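Local coordinates for inositol monophosphatase family protein (PDB 5I3S) that probably hydrolyses inositol monophosphate or related sugar phosphates, releasing inorganic phosphate, at residues A[152-155]-A[156-160]. Sequence-based numbering, arbitrary orientation.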
loop_
_atom_site.group_PDB
_atom_site.type_symbol
_atom_site.label_atom_id
_atom_site.label_comp_id
_atom_site.label_asym_id
_atom_site.label_seq_id
_atom_site.Cartn_x
_atom_site.Cartn_y
_atom_site.Cartn_z
ATOM N N ILE A 152 -1.984 -10.141 -4.159
ATOM C CA ILE A 152 -1.749 -10.602 -2.823
ATOM C C ILE A 152 -0.954 -9.616 -2.034
ATOM O O ILE A 152 -0.162 -8.867 -2.581
ATOM C CB ILE A 152 -0.960 -11.933 -2.799
ATOM C CG1 ILE A 152 0.481 -11.766 -3.282
ATOM C CG2 ILE A 152 -1.685 -12.961 -3.684
ATOM C CD1 ILE A 152 1.265 -13.048 -3.237
ATOM N N GLY A 153 -1.165 -9.660 -0.730
ATOM C CA GLY A 153 -0.467 -8.852 0.200
ATOM C C GLY A 153 0.643 -9.660 0.831
ATOM O O GLY A 153 0.365 -10.729 1.399
ATOM N N ILE A 154 1.876 -9.141 0.766
ATOM C CA ILE A 154 3.004 -9.772 1.409
ATOM C C ILE A 154 4.150 -8.785 1.505
ATOM O O ILE A 154 4.507 -8.167 0.505
ATOM C CB ILE A 154 3.451 -11.059 0.661
ATOM C CG1 ILE A 154 4.577 -11.763 1.408
ATOM C CG2 ILE A 154 3.894 -10.785 -0.773
ATOM C CD1 ILE A 154 4.913 -13.114 0.780
ATOM N N ASN A 155 4.726 -8.618 2.687
ATOM C CA ASN A 155 5.843 -7.631 2.830
ATOM C C ASN A 155 7.050 -8.153 2.059
ATOM O O ASN A 155 7.381 -9.317 2.175
ATOM C CB ASN A 155 6.178 -7.334 4.281
ATOM C CG ASN A 155 6.992 -6.057 4.472
ATOM O OD1 ASN A 155 6.583 -5.119 5.170
ATOM N ND2 ASN A 155 8.156 -6.059 3.986
ATOM N N PRO A 156 7.670 -7.309 1.216
ATOM C CA PRO A 156 8.925 -7.723 0.559
ATOM C C PRO A 156 10.014 -8.346 1.471
ATOM O O PRO A 156 10.781 -9.200 1.030
ATOM C CB PRO A 156 9.444 -6.398 -0.029
ATOM C CG PRO A 156 8.194 -5.604 -0.332
ATOM C CD PRO A 156 7.221 -5.981 0.766
ATOM N N ASN A 157 10.180 -7.853 2.677
ATOM C CA ASN A 157 11.135 -8.462 3.649
ATOM C C ASN A 157 11.069 -9.988 3.850
ATOM O O ASN A 157 12.073 -10.596 4.219
ATOM C CB ASN A 157 11.025 -7.800 5.024
ATOM C CG ASN A 157 11.702 -6.460 5.068
ATOM O OD1 ASN A 157 12.927 -6.406 5.161
ATOM N ND2 ASN A 157 10.931 -5.377 4.991
ATOM N N TRP A 158 9.897 -10.580 3.657
ATOM C CA TRP A 158 9.744 -11.998 3.813
ATOM C C TRP A 158 10.295 -12.774 2.640
ATOM O O TRP A 158 10.624 -13.948 2.779
ATOM C CB TRP A 158 8.274 -12.375 4.042
ATOM C CG TRP A 158 7.593 -11.682 5.236
ATOM C CD1 TRP A 158 6.414 -11.002 5.195
ATOM C CD2 TRP A 158 8.066 -11.577 6.598
ATOM N NE1 TRP A 158 6.084 -10.524 6.440
ATOM C CE2 TRP A 158 7.083 -10.850 7.323
ATOM C CE3 TRP A 158 9.186 -12.070 7.289
ATOM C CZ2 TRP A 158 7.191 -10.584 8.702
ATOM C CZ3 TRP A 158 9.293 -11.803 8.695
ATOM C CH2 TRP A 158 8.300 -11.041 9.370
ATOM N N LEU A 159 10.452 -12.134 1.494
ATOM C CA LEU A 159 11.112 -12.793 0.373
ATOM C C LEU A 159 12.629 -12.859 0.491
ATOM O O LEU A 159 13.249 -13.585 -0.297
ATOM C CB LEU A 159 10.699 -12.176 -0.968
ATOM C CG LEU A 159 9.279 -12.522 -1.404
ATOM C CD1 LEU A 159 8.231 -11.705 -0.665
ATOM C CD2 LEU A 159 9.141 -12.244 -2.868
ATOM N N THR A 160 13.231 -12.133 1.440
ATOM C CA THR A 160 14.685 -12.221 1.681
ATOM C C THR A 160 15.126 -13.342 2.655
ATOM O O THR A 160 16.303 -13.731 2.664
ATOM C CB THR A 160 15.270 -10.898 2.218
ATOM O OG1 THR A 160 14.790 -10.646 3.554
ATOM C CG2 THR A 160 14.927 -9.742 1.293
HETATM O O HOH W 1 3.612 -9.787 5.184
#
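N155 and W158 close the first turn after strand 151-153: the chain leaves the strand extended through I154 and winds up from P156 onward, with W158 N bonding N155 O at 3.2 Å. The next step repeats the three-residue spacing, L159 N to P156 O at 3.0 Å, and N157 O then takes T160 OG1 at 2.8 Å as well as a weak bond from T160 N, so the side chain reinforces the last turn.

The indole of W158 folds back against N155, at the start of the turn. Its CG stands beside its own backbone N (chi1 -56°), which brings CD1 to 3.8 Å from N155 CB. A water lies in the ring plane at its edge; it accepts from N155 N at 3.0 Å and, more weakly, from W158 NE1, tying the ring to the backbone where the turn starts. Near the same ring plane, I154 CG1 approaches the indole edge. The branch continues almost fully extended, ending with CD1 3.9 Å from L159 CD1, and these two side chains meet at about a right angle. On the polar side, the side chains of N155 and N157 run alongside each other in the same direction, their amide planes 37° apart. A bound phosphate ion, probably from the crystallisation liquor, lies about 3 Å from the side chain of N155.

Helix 164-174 receives the apolar side of the turn, with F168 against both I154 and W158, while P156 meets P156 of the second subunit. This is a strand-to-helix connection in a beta-alpha-beta unit: strand 151-153 leads through the short helical turn into helix 164-174 and on to the neighbouring parallel strand 177-179, here at the dimer contact.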